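Local coordinates for periplasmic binding protein/LacI transcriptional regulator (Alkaliphilus metalliredigens, PDB 3CTP) that binds beta-D-xylulofuranose in a periplasmic-binding-protein-like fold and, as a LacI-family member, probably represses transcription by binding regulatory DNA, at residues Asn69-Phe74 against His212-Lys217; Asp206-Gln211 against Lys227-Tyr232; Ile235-Asp240 against Ala244-Ala249; Arg248-Arg253 against Val261-Phe266. All coordinates share one frame; numbering follows the deposited sequence.

Interaction 1 of 4, residues Asn69-Phe74 against His212-Lys217; sequences NISNPF and HDFQVK. With XLF (beta-D-xylulofuranose), chain C.
Asn72 and Asp213 carry the tight, polar half of this contact. The amide ND2 of Asn72 donates to OD2 of Asp213 at 2.9 Å, with an N-H...O angle of 157°; the acceptor lies almost in the amide plane and offers its syn lone pair, although amide and carboxylate planes stand 74° apart. The same ND2 also donates to O1 of the xylulofuranose at 2.8 Å. With CG anti to the backbone N (chi1 179°), the Asn72 amide lies where OD1 can accept from Phe74 N at 2.9 Å, the N-cap bond that starts helix 73-88. Cutting Asn72 back to an alanine would remove the amide, and is likely to leave sugar O1 and Asp213 OD2 without this donor and Phe74 N without its cap. Asp213 is gripped further by Arg124 in a salt bridge through OD2, and its OD1 accepts from Phe214 N at 2.8 Å and from Asn239 ND2. Beside the sugar, CD2 of Phe74 comes within 3.5 Å of its C1.

The other half is looser, though also buried. OG of Ser71 lies at the edge of the Phe214 ring, 4.0 Å from CD2. Water 1 bridges turn and loop, donating to Asn69 O and Asp213 OD2.

The Asn69-Asn72 type I turn follows strand 62-67 of the seven-stranded sheet, while loop 212-217 belongs with the four-stranded parallel sheet; the contact thus spans two lobes beside the sugar, as in periplasmic-binding-protein-like folds. Helix 240-252 packs on both segments through Ile241, and Phe270 of the second subunit meets the Phe214 ring.

Interaction 2 of 4, residues Asp206-Gln211 against Lys227-Tyr232; sequences DFIEFQ and KDIVNY. With NA (sodium ion), chain D.
Tyr232 and Asp206 make the one hydrogen bond between these segments. The phenol OH donates to OD2 of Asp206 at 2.6 Å, and the carboxylate oxygen takes it on its anti lone pair, the side away from OD1. OD2 lies in the plane of the ring, at its edge, while the carboxylate itself is turned 89° against that ring. In Tyr232, CG is anti to the carbonyl carbon (chi1 -70°), which sends the ring from the connection leading to strand 234-237 toward the start of strand 206-209, an outermost strand of the four-stranded parallel sheet. A phenylalanine in its place would probably leave the Asp206 carboxylate without this donor and the loop without its polar tie to the strand.

Apolar packing is a second, thinner component. The CD1 methyls of Ile208 and Ile229 meet tip to tip at 4.1 Å, and both side chains also touch Leu176 of the adjoining strand 175-179, as does Tyr232.

Metal coordination forms the third group. The carbonyl oxygens Val230 O and Tyr232 O each bind the sodium ion at 2.4 Å, two waters add bonds of 2.2 Å, and Glu260 O completes the protein ligands. Backbone bonds from Asn231 N to Asp228 O and from Tyr232 N to Ile229 O curl the preceding turn.

Tyr232 therefore works from both ends: its carbonyl holds the cation while its hydroxyl holds the carboxylate of an edge strand. Every protein ligand of the ion is a neutral carbonyl, so the site probably depends on carbonyl dipoles rather than a direct carboxylate ligand.

Interaction 3 of 4, residues Ile235-Asp240 against Ala244-Ala249; sequences IFVFND and ATVMRA. With XLF (beta-D-xylulofuranose), chain C.
Val237 on strand 234-237 and Val246 on helix 240-252 have CA atoms 8.2 Å apart, whereas at the helix start the CA atoms of Asp240 and Ala244 close to 6.2 Å. There Ala244 N donates to Asp240 O at 2.9 Å with an N-H...O angle of 151°. That bond is the i to i+4 link of the first helical turn, and the CB of Ala244 lies 3.7 Å from the same carbonyl oxygen.

Between strand and helix the side-chain contact is apolar: CG2 of Val237 and CG2 of Val246 stand 4.2 Å apart, each CB pointing toward the other segment. Ile178 of strand 175-179 touches both valines.

Strand 234-237, helix 240-252 and strand 262-264 form a beta-alpha-beta unit of the parallel sheet, and the short connection between its first two elements carries a sugar-binding residue. Asn239 is the N-cap. Its CG sits between the backbone N and the carbonyl carbon (chi1 69°), which places the amide so that OD1 accepts from Ala242 N while ND2 reaches the sugar. ND2 donates to the ring oxygen O5 at 3.1 Å, with an angle of 168°. One amide thus fixes the beginning of the helix and reaches the ligand, with its orientation constrained from both ends. Asn239 CB also lies 3.4 Å from the sugar O2. The Phe238 ring presents its edge toward C5 of the sugar. Asp240 turns its CB away from the helix segment, and its carboxylate is held by Thr281 and Ser269 N. Leu274 of the second subunit packs on Ala244 and Thr245.

Interaction 4 of 4, residues Arg248-Arg253 against Val261-Phe266; sequences RALKKR and VQIIGF
Leu250, in the last turns of helix 240-252, and Val261, just before strand 262-264, are the closest pair along the two backbones, yet their CA atoms remain 9.4 Å apart. No hydrogen bond crosses between the segments, so the contact is made by side chains alone. It joins the helix and second strand of the beta-alpha-beta unit 234-237, 240-252, 262-264, whose last strand is an outermost one of the four-stranded parallel sheet.

A single methyl, CD1 of Leu250, touches both partners. It meets CD1 of Ile263 tip to tip at 4.0 Å and CG1 of Val261 at 4.1 Å, the leucine and valine side chains crossing at about a right angle. With CG anti to the carbonyl carbon (chi1 -72°) and an extended second torsion (chi2 167°), Leu250 is directed onto the strand. Val261 and Ile263 alternate with Gln262, so their side chains leave the same side of the chain; Ile235 of neighbouring strand 234-237 touches both.

The charged ends of Arg248 and Lys252 turn elsewhere, to salt bridges with Glu273 and Glu321 of the second subunit, whereas the sodium ion lies about 4 Å from the Val261 side chain. Only 80 Å² is buried here, all of it from three buried aliphatic residues. Between these segments the attraction is therefore probably dispersion and exclusion of water, without a polar pair to fix direction.

From the N terminus, interaction 1 opens at 69-74 and closes a long loop at 212-217, bringing the start of helix 73-88 to the loop beyond strand 206-209. Interaction 2 begins at 206-211, inside that span, and ends at 227-232, so the two cross. Interactions 3 and 4 follow both, the second beginning on the stretch where the first ends: one folds helix 240-252 back on strand 234-237, the other carries the end of that helix to strand 262-264, and they share Arg248 and Ala249. Strands 234-237 and 262-264 are neighbours, joined by Ile235 N to Gln262 O. Interactions 1 and 3 meet at the sugar, while Ile229 packs interaction 2 against Ile235 and Leu250.

Interaction 1 of 4, residues Asn69-Phe74 against His212-Lys217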
# COMPACT_ATOMS: atom_id res chain seq x y z
N ASN A 69 -3.81 -7.92 -2.82
CA ASN A 69 -4.00 -6.84 -1.83
C ASN A 69 -3.24 -5.61 -2.13
O ASN A 69 -2.09 -5.65 -2.58
CB ASN A 69 -3.79 -7.29 -0.38
CG ASN A 69 -4.58 -6.43 0.59
OD1 ASN A 69 -4.21 -5.30 0.87
ND2 ASN A 69 -5.70 -6.95 1.06
N ILE A 70 -3.91 -4.47 -1.93
CA ILE A 70 -3.28 -3.16 -2.25
C ILE A 70 -2.25 -2.81 -1.18
O ILE A 70 -1.48 -1.83 -1.35
CB ILE A 70 -4.27 -1.96 -2.40
CG1 ILE A 70 -5.20 -1.85 -1.19
CG2 ILE A 70 -5.04 -2.05 -3.74
CD1 ILE A 70 -6.06 -0.60 -1.17
N SER A 71 -2.21 -3.62 -0.13
CA SER A 71 -1.03 -3.57 0.80
C SER A 71 0.32 -3.91 0.17
O SER A 71 1.36 -3.49 0.67
CB SER A 71 -1.19 -4.43 2.03
OG SER A 71 -0.85 -5.79 1.78
N ASN A 72 0.31 -4.61 -0.96
CA ASN A 72 1.56 -4.74 -1.74
C ASN A 72 1.69 -3.52 -2.65
O ASN A 72 0.81 -3.26 -3.47
CB ASN A 72 1.47 -6.03 -2.56
CG ASN A 72 2.68 -6.25 -3.44
OD1 ASN A 72 3.47 -5.32 -3.71
ND2 ASN A 72 2.85 -7.51 -3.88
N PRO A 73 2.75 -2.73 -2.44
CA PRO A 73 2.95 -1.51 -3.23
C PRO A 73 2.75 -1.71 -4.70
O PRO A 73 2.21 -0.85 -5.37
CB PRO A 73 4.41 -1.15 -2.94
CG PRO A 73 4.55 -1.53 -1.49
CD PRO A 73 3.82 -2.89 -1.42
N PHE A 74 3.17 -2.85 -5.24
CA PHE A 74 3.04 -3.03 -6.69
C PHE A 74 1.55 -2.97 -7.08
O PHE A 74 1.18 -2.36 -8.10
CB PHE A 74 3.61 -4.41 -7.11
CG PHE A 74 3.37 -4.70 -8.58
CD1 PHE A 74 4.19 -4.12 -9.54
CD2 PHE A 74 2.31 -5.50 -8.97
CE1 PHE A 74 3.95 -4.35 -10.91
CE2 PHE A 74 2.05 -5.74 -10.33
CZ PHE A 74 2.88 -5.16 -11.29
N HIS A 212 2.59 -17.13 1.06
CA HIS A 212 1.72 -15.97 0.89
C HIS A 212 2.56 -14.83 0.32
O HIS A 212 3.77 -14.77 0.54
CB HIS A 212 1.18 -15.49 2.24
CG HIS A 212 0.41 -16.53 2.98
ND1 HIS A 212 1.00 -17.41 3.86
CD2 HIS A 212 -0.91 -16.83 2.97
CE1 HIS A 212 0.07 -18.21 4.37
NE2 HIS A 212 -1.10 -17.88 3.85
N ASP A 213 1.89 -13.91 -0.37
CA ASP A 213 2.49 -12.60 -0.65
C ASP A 213 2.55 -11.85 0.68
O ASP A 213 2.07 -12.33 1.73
CB ASP A 213 1.58 -11.86 -1.66
CG ASP A 213 2.25 -10.68 -2.34
OD1 ASP A 213 3.43 -10.39 -2.06
OD2 ASP A 213 1.56 -10.07 -3.19
N PHE A 214 3.11 -10.66 0.66
CA PHE A 214 3.21 -9.87 1.90
C PHE A 214 1.90 -9.75 2.66
O PHE A 214 0.82 -9.46 2.09
CB PHE A 214 3.68 -8.44 1.57
CG PHE A 214 3.80 -7.56 2.79
CD1 PHE A 214 4.83 -7.77 3.69
CD2 PHE A 214 2.88 -6.54 3.04
CE1 PHE A 214 4.95 -6.97 4.86
CE2 PHE A 214 3.02 -5.73 4.20
CZ PHE A 214 4.04 -5.95 5.09
N GLN A 215 1.97 -9.99 3.98
CA GLN A 215 0.89 -9.71 4.89
C GLN A 215 1.56 -9.03 6.07
O GLN A 215 2.73 -9.31 6.35
CB GLN A 215 0.30 -11.02 5.45
CG GLN A 215 -0.35 -11.95 4.44
CD GLN A 215 -0.86 -13.26 5.11
OE1 GLN A 215 -2.05 -13.51 5.15
NE2 GLN A 215 0.07 -14.05 5.64
N VAL A 216 0.83 -8.18 6.76
CA VAL A 216 1.42 -7.46 7.88
C VAL A 216 1.94 -8.44 8.94
O VAL A 216 2.97 -8.19 9.58
CB VAL A 216 0.42 -6.48 8.48
CG1 VAL A 216 0.96 -5.85 9.75
CG2 VAL A 216 0.13 -5.40 7.43
N LYS A 217 1.27 -9.58 9.07
CA LYS A 217 1.76 -10.61 10.01
C LYS A 217 3.17 -11.11 9.72
O LYS A 217 3.86 -11.60 10.63
CB LYS A 217 0.78 -11.78 10.12
CG LYS A 217 0.57 -12.55 8.85
CD LYS A 217 -0.44 -13.67 9.13
CE LYS A 217 -0.30 -14.16 10.56
NZ LYS A 217 0.85 -15.07 10.77
O4 XLF C . 2.44 -12.44 -8.65
C4 XLF C . 3.65 -11.68 -8.64
C5 XLF C . 4.23 -11.77 -7.23
O5 XLF C . 4.03 -10.49 -6.64
C3 XLF C . 3.35 -10.20 -8.82
O3 XLF C . 3.76 -9.74 -10.12
C2 XLF C . 4.18 -9.59 -7.73
O2 XLF C . 5.57 -9.52 -8.11
C1 XLF C . 3.68 -8.22 -7.30
O1 XLF C . 4.44 -7.76 -6.18
O HOH W 1 -1.10 -8.72 -2.31

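Interaction 2 of 4, residues Asp206-Gln211 against Lys227-Tyr232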
# COMPACT_ATOMS: atom_id res chain seq x y z
N ASP A 206 19.73 -22.98 -3.61
CA ASP A 206 18.81 -23.37 -2.55
C ASP A 206 17.53 -22.55 -2.69
O ASP A 206 17.57 -21.44 -3.19
CB ASP A 206 19.41 -23.06 -1.18
CG ASP A 206 20.53 -24.01 -0.80
OD1 ASP A 206 20.65 -25.07 -1.46
OD2 ASP A 206 21.29 -23.68 0.15
N PHE A 207 16.41 -23.12 -2.24
CA PHE A 207 15.11 -22.45 -2.29
C PHE A 207 14.43 -22.44 -0.94
O PHE A 207 14.52 -23.41 -0.17
CB PHE A 207 14.19 -23.18 -3.30
CG PHE A 207 14.73 -23.17 -4.69
CD1 PHE A 207 14.58 -22.05 -5.48
CD2 PHE A 207 15.40 -24.28 -5.21
CE1 PHE A 207 15.11 -22.00 -6.77
CE2 PHE A 207 15.93 -24.25 -6.50
CZ PHE A 207 15.79 -23.10 -7.28
N ILE A 208 13.71 -21.34 -0.66
CA ILE A 208 12.74 -21.28 0.46
C ILE A 208 11.45 -20.79 -0.16
O ILE A 208 11.48 -19.83 -0.93
CB ILE A 208 13.22 -20.26 1.51
CG1 ILE A 208 14.47 -20.78 2.21
CG2 ILE A 208 12.12 -19.96 2.56
CD1 ILE A 208 15.10 -19.77 3.18
N GLU A 209 10.33 -21.44 0.11
CA GLU A 209 9.07 -21.08 -0.56
C GLU A 209 8.10 -20.44 0.40
O GLU A 209 7.58 -21.10 1.30
CB GLU A 209 8.40 -22.33 -1.15
CG GLU A 209 7.13 -22.05 -1.95
CD GLU A 209 6.55 -23.34 -2.51
OE1 GLU A 209 5.78 -24.02 -1.80
OE2 GLU A 209 6.90 -23.70 -3.66
N PHE A 210 7.82 -19.16 0.20
CA PHE A 210 6.83 -18.49 1.05
C PHE A 210 5.46 -18.89 0.55
O PHE A 210 5.27 -19.05 -0.67
CB PHE A 210 6.95 -16.96 0.90
CG PHE A 210 8.06 -16.32 1.70
CD1 PHE A 210 9.09 -17.06 2.25
CD2 PHE A 210 8.06 -14.94 1.87
CE1 PHE A 210 10.10 -16.45 2.99
CE2 PHE A 210 9.09 -14.30 2.60
CZ PHE A 210 10.10 -15.06 3.16
N GLN A 211 4.49 -19.02 1.46
CA GLN A 211 3.15 -19.48 1.03
C GLN A 211 2.17 -18.36 0.77
O GLN A 211 1.01 -18.61 0.32
CB GLN A 211 2.54 -20.40 2.10
CG GLN A 211 3.44 -21.59 2.40
CD GLN A 211 3.69 -22.44 1.17
OE1 GLN A 211 2.74 -22.88 0.52
NE2 GLN A 211 4.96 -22.67 0.85
N LYS A 227 19.78 -17.55 11.01
CA LYS A 227 21.20 -17.26 11.28
C LYS A 227 22.15 -17.70 10.14
O LYS A 227 23.28 -17.21 10.04
CB LYS A 227 21.62 -17.91 12.60
CG LYS A 227 21.80 -19.41 12.52
CD LYS A 227 22.28 -19.98 13.87
CE LYS A 227 21.94 -21.45 14.01
NZ LYS A 227 22.27 -21.96 15.38
N ASP A 228 21.68 -18.61 9.29
CA ASP A 228 22.50 -19.14 8.21
C ASP A 228 22.37 -18.32 6.91
O ASP A 228 23.12 -18.53 5.97
CB ASP A 228 22.08 -20.58 7.87
CG ASP A 228 22.35 -21.56 9.00
OD1 ASP A 228 23.18 -21.27 9.89
OD2 ASP A 228 21.72 -22.65 8.97
N ILE A 229 21.40 -17.40 6.85
CA ILE A 229 21.09 -16.74 5.58
C ILE A 229 22.24 -15.83 5.17
O ILE A 229 22.52 -15.66 3.98
CB ILE A 229 19.77 -15.94 5.70
CG1 ILE A 229 18.61 -16.89 6.00
CG2 ILE A 229 19.50 -15.08 4.47
CD1 ILE A 229 18.28 -17.87 4.88
N VAL A 230 22.93 -15.25 6.15
CA VAL A 230 24.06 -14.39 5.83
C VAL A 230 25.14 -15.17 5.09
O VAL A 230 25.99 -14.57 4.43
CB VAL A 230 24.68 -13.74 7.09
CG1 VAL A 230 25.34 -14.79 7.95
CG2 VAL A 230 25.70 -12.66 6.68
N ASN A 231 25.10 -16.50 5.17
CA ASN A 231 26.16 -17.30 4.53
C ASN A 231 26.06 -17.36 3.01
O ASN A 231 27.01 -17.77 2.33
CB ASN A 231 26.19 -18.73 5.10
CG ASN A 231 26.70 -18.78 6.52
OD1 ASN A 231 27.44 -17.90 6.95
ND2 ASN A 231 26.29 -19.80 7.26
N TYR A 232 24.90 -16.99 2.47
CA TYR A 232 24.76 -16.93 1.01
C TYR A 232 25.51 -15.73 0.44
O TYR A 232 25.69 -14.73 1.14
CB TYR A 232 23.27 -16.83 0.61
CG TYR A 232 22.53 -18.13 0.89
CD1 TYR A 232 22.65 -19.21 0.04
CD2 TYR A 232 21.75 -18.28 2.04
CE1 TYR A 232 21.98 -20.42 0.29
CE2 TYR A 232 21.09 -19.47 2.33
CZ TYR A 232 21.21 -20.54 1.43
OH TYR A 232 20.58 -21.74 1.67
NA NA D . 27.40 -13.88 2.65
O HOH W 2 29.12 -14.06 4.08
O HOH W 3 29.02 -14.33 1.16

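Interaction 3 of 4, residues Ile235-Asp240 against Ala244-Ala249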
# COMPACT_ATOMS: atom_id res chain seq x y z
N ILE A 235 20.88 -13.35 -2.82
CA ILE A 235 19.52 -13.85 -2.63
C ILE A 235 18.63 -13.16 -3.64
O ILE A 235 18.66 -11.93 -3.74
CB ILE A 235 19.02 -13.48 -1.22
CG1 ILE A 235 19.93 -14.07 -0.15
CG2 ILE A 235 17.59 -14.02 -1.01
CD1 ILE A 235 19.60 -13.58 1.25
N PHE A 236 17.83 -13.95 -4.36
CA PHE A 236 16.80 -13.40 -5.24
C PHE A 236 15.47 -13.63 -4.53
O PHE A 236 15.13 -14.77 -4.20
CB PHE A 236 16.81 -14.16 -6.60
CG PHE A 236 15.65 -13.84 -7.52
CD1 PHE A 236 15.16 -12.55 -7.65
CD2 PHE A 236 15.08 -14.85 -8.32
CE1 PHE A 236 14.09 -12.27 -8.51
CE2 PHE A 236 14.00 -14.59 -9.19
CZ PHE A 236 13.52 -13.28 -9.29
N VAL A 237 14.74 -12.55 -4.26
CA VAL A 237 13.44 -12.66 -3.60
C VAL A 237 12.32 -12.36 -4.59
O VAL A 237 12.44 -11.46 -5.42
CB VAL A 237 13.33 -11.69 -2.40
CG1 VAL A 237 12.05 -12.01 -1.61
CG2 VAL A 237 14.56 -11.80 -1.49
N PHE A 238 11.24 -13.13 -4.51
CA PHE A 238 10.24 -13.12 -5.59
C PHE A 238 9.56 -11.79 -5.85
O PHE A 238 9.03 -11.58 -6.95
CB PHE A 238 9.18 -14.23 -5.37
CG PHE A 238 8.30 -14.01 -4.16
CD1 PHE A 238 7.06 -13.37 -4.30
CD2 PHE A 238 8.66 -14.50 -2.91
CE1 PHE A 238 6.26 -13.19 -3.19
CE2 PHE A 238 7.85 -14.34 -1.80
CZ PHE A 238 6.64 -13.68 -1.94
N ASN A 239 9.51 -10.89 -4.86
CA ASN A 239 9.07 -9.53 -5.17
C ASN A 239 9.67 -8.53 -4.22
O ASN A 239 10.37 -8.92 -3.27
CB ASN A 239 7.53 -9.40 -5.29
CG ASN A 239 6.83 -9.56 -3.98
OD1 ASN A 239 7.43 -9.45 -2.92
ND2 ASN A 239 5.50 -9.82 -4.03
N ASP A 240 9.48 -7.25 -4.52
CA ASP A 240 10.17 -6.22 -3.75
C ASP A 240 9.67 -6.11 -2.32
O ASP A 240 10.47 -5.88 -1.41
CB ASP A 240 10.06 -4.84 -4.41
CG ASP A 240 10.86 -4.73 -5.70
OD1 ASP A 240 11.72 -5.59 -5.98
OD2 ASP A 240 10.63 -3.73 -6.43
N ALA A 244 11.90 -6.57 1.05
CA ALA A 244 12.00 -5.61 2.15
C ALA A 244 11.92 -6.32 3.49
O ALA A 244 12.63 -5.94 4.45
CB ALA A 244 10.85 -4.57 2.05
N THR A 245 11.06 -7.34 3.58
CA THR A 245 10.93 -8.06 4.86
C THR A 245 12.19 -8.87 5.15
O THR A 245 12.65 -8.97 6.29
CB THR A 245 9.70 -9.01 4.91
OG1 THR A 245 9.91 -10.13 4.02
CG2 THR A 245 8.45 -8.24 4.54
N VAL A 246 12.75 -9.45 4.08
CA VAL A 246 13.99 -10.23 4.23
C VAL A 246 15.13 -9.31 4.67
O VAL A 246 15.90 -9.64 5.56
CB VAL A 246 14.35 -10.95 2.91
CG1 VAL A 246 15.77 -11.59 2.99
CG2 VAL A 246 13.27 -11.97 2.55
N MET A 247 15.25 -8.15 4.04
CA MET A 247 16.32 -7.23 4.42
C MET A 247 16.13 -6.76 5.86
O MET A 247 17.12 -6.55 6.57
CB MET A 247 16.33 -6.03 3.47
CG MET A 247 16.85 -6.38 2.07
SD MET A 247 16.83 -5.05 0.80
CE MET A 247 17.83 -3.76 1.58
N ARG A 248 14.88 -6.54 6.27
CA ARG A 248 14.62 -6.10 7.66
C ARG A 248 15.14 -7.15 8.63
O ARG A 248 15.79 -6.82 9.65
CB ARG A 248 13.12 -5.90 7.90
CG ARG A 248 12.69 -6.02 9.40
CD ARG A 248 11.16 -5.81 9.51
NE ARG A 248 10.64 -5.81 10.88
CZ ARG A 248 10.14 -6.89 11.47
NH1 ARG A 248 10.12 -8.04 10.83
NH2 ARG A 248 9.65 -6.80 12.71
N ALA A 249 14.87 -8.41 8.32
CA ALA A 249 15.34 -9.51 9.19
C ALA A 249 16.85 -9.57 9.22
O ALA A 249 17.44 -9.78 10.28
CB ALA A 249 14.79 -10.83 8.73
O4 XLF C . 2.44 -12.44 -8.65
C4 XLF C . 3.65 -11.68 -8.64
C5 XLF C . 4.23 -11.77 -7.23
O5 XLF C . 4.03 -10.49 -6.64
C3 XLF C . 3.35 -10.20 -8.82
O3 XLF C . 3.76 -9.74 -10.12
C2 XLF C . 4.18 -9.59 -7.73
O2 XLF C . 5.57 -9.52 -8.11
C1 XLF C . 3.68 -8.22 -7.30
O1 XLF C . 4.44 -7.76 -6.18

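Interaction 4 of 4, residues Arg248-Arg253 against Val261-Phe266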
# COMPACT_ATOMS: atom_id res chain seq x y z
N ARG A 248 14.88 -6.54 6.27
CA ARG A 248 14.62 -6.10 7.66
C ARG A 248 15.14 -7.15 8.63
O ARG A 248 15.79 -6.82 9.65
CB ARG A 248 13.12 -5.90 7.90
CG ARG A 248 12.69 -6.02 9.40
CD ARG A 248 11.16 -5.81 9.51
NE ARG A 248 10.64 -5.81 10.88
CZ ARG A 248 10.14 -6.89 11.47
NH1 ARG A 248 10.12 -8.04 10.83
NH2 ARG A 248 9.65 -6.80 12.71
N ALA A 249 14.87 -8.41 8.32
CA ALA A 249 15.34 -9.51 9.19
C ALA A 249 16.85 -9.57 9.22
O ALA A 249 17.44 -9.78 10.28
CB ALA A 249 14.79 -10.83 8.73
N LEU A 250 17.49 -9.41 8.07
CA LEU A 250 18.96 -9.41 8.01
C LEU A 250 19.54 -8.24 8.80
O LEU A 250 20.51 -8.41 9.57
CB LEU A 250 19.43 -9.36 6.55
CG LEU A 250 19.23 -10.66 5.75
CD1 LEU A 250 19.43 -10.43 4.27
CD2 LEU A 250 20.16 -11.78 6.25
N LYS A 251 18.94 -7.05 8.63
CA LYS A 251 19.42 -5.86 9.36
C LYS A 251 19.32 -6.06 10.89
O LYS A 251 20.21 -5.63 11.65
CB LYS A 251 18.61 -4.61 8.95
CG LYS A 251 18.96 -4.05 7.57
CD LYS A 251 17.94 -2.98 7.19
CE LYS A 251 18.26 -2.32 5.86
NZ LYS A 251 17.32 -1.17 5.61
N LYS A 252 18.25 -6.70 11.34
CA LYS A 252 18.07 -6.94 12.78
C LYS A 252 19.21 -7.79 13.33
O LYS A 252 19.53 -7.73 14.53
CB LYS A 252 16.74 -7.63 13.06
CG LYS A 252 15.50 -6.79 12.81
CD LYS A 252 15.50 -5.52 13.64
CE LYS A 252 14.10 -4.98 13.81
NZ LYS A 252 14.11 -3.55 14.23
N ARG A 253 19.84 -8.58 12.46
CA ARG A 253 20.92 -9.46 12.89
C ARG A 253 22.27 -8.80 12.64
O ARG A 253 23.30 -9.45 12.75
CB ARG A 253 20.91 -10.79 12.14
CG ARG A 253 19.58 -11.32 11.68
CD ARG A 253 19.28 -12.66 12.31
NE ARG A 253 20.45 -13.50 12.53
CZ ARG A 253 20.50 -14.47 13.44
NH1 ARG A 253 19.44 -14.72 14.20
NH2 ARG A 253 21.60 -15.20 13.59
N VAL A 261 25.99 -9.85 1.91
CA VAL A 261 25.10 -10.61 1.06
C VAL A 261 24.44 -9.62 0.12
O VAL A 261 24.14 -8.48 0.52
CB VAL A 261 24.07 -11.38 1.87
CG1 VAL A 261 23.24 -10.41 2.65
CG2 VAL A 261 23.17 -12.24 0.94
N GLN A 262 24.27 -10.03 -1.14
CA GLN A 262 23.63 -9.17 -2.15
C GLN A 262 22.19 -9.61 -2.33
O GLN A 262 21.91 -10.79 -2.16
CB GLN A 262 24.36 -9.28 -3.48
CG GLN A 262 25.86 -8.87 -3.38
CD GLN A 262 26.51 -8.83 -4.73
OE1 GLN A 262 26.04 -8.13 -5.63
NE2 GLN A 262 27.57 -9.63 -4.91
N ILE A 263 21.31 -8.66 -2.67
CA ILE A 263 19.86 -8.95 -2.75
C ILE A 263 19.34 -8.38 -4.06
O ILE A 263 19.66 -7.23 -4.42
CB ILE A 263 19.07 -8.24 -1.61
CG1 ILE A 263 19.76 -8.44 -0.25
CG2 ILE A 263 17.60 -8.69 -1.62
CD1 ILE A 263 19.69 -9.83 0.28
N ILE A 264 18.52 -9.17 -4.77
CA ILE A 264 17.75 -8.62 -5.89
C ILE A 264 16.29 -9.02 -5.69
O ILE A 264 16.01 -10.16 -5.29
CB ILE A 264 18.30 -9.11 -7.24
CG1 ILE A 264 17.46 -8.58 -8.41
CG2 ILE A 264 18.39 -10.64 -7.27
CD1 ILE A 264 18.17 -8.74 -9.75
N GLY A 265 15.37 -8.08 -5.92
CA GLY A 265 13.92 -8.36 -5.83
C GLY A 265 13.26 -8.45 -7.20
O GLY A 265 13.91 -8.81 -8.20
N PHE A 266 11.96 -8.13 -7.25
CA PHE A 266 11.26 -8.08 -8.52
C PHE A 266 10.07 -7.15 -8.36
O PHE A 266 9.37 -7.24 -7.36
CB PHE A 266 10.72 -9.48 -8.87
CG PHE A 266 10.54 -9.73 -10.36
CD1 PHE A 266 11.44 -10.55 -11.05
CD2 PHE A 266 9.45 -9.23 -11.05
CE1 PHE A 266 11.27 -10.82 -12.41
CE2 PHE A 266 9.27 -9.48 -12.40
CZ PHE A 266 10.20 -10.28 -13.09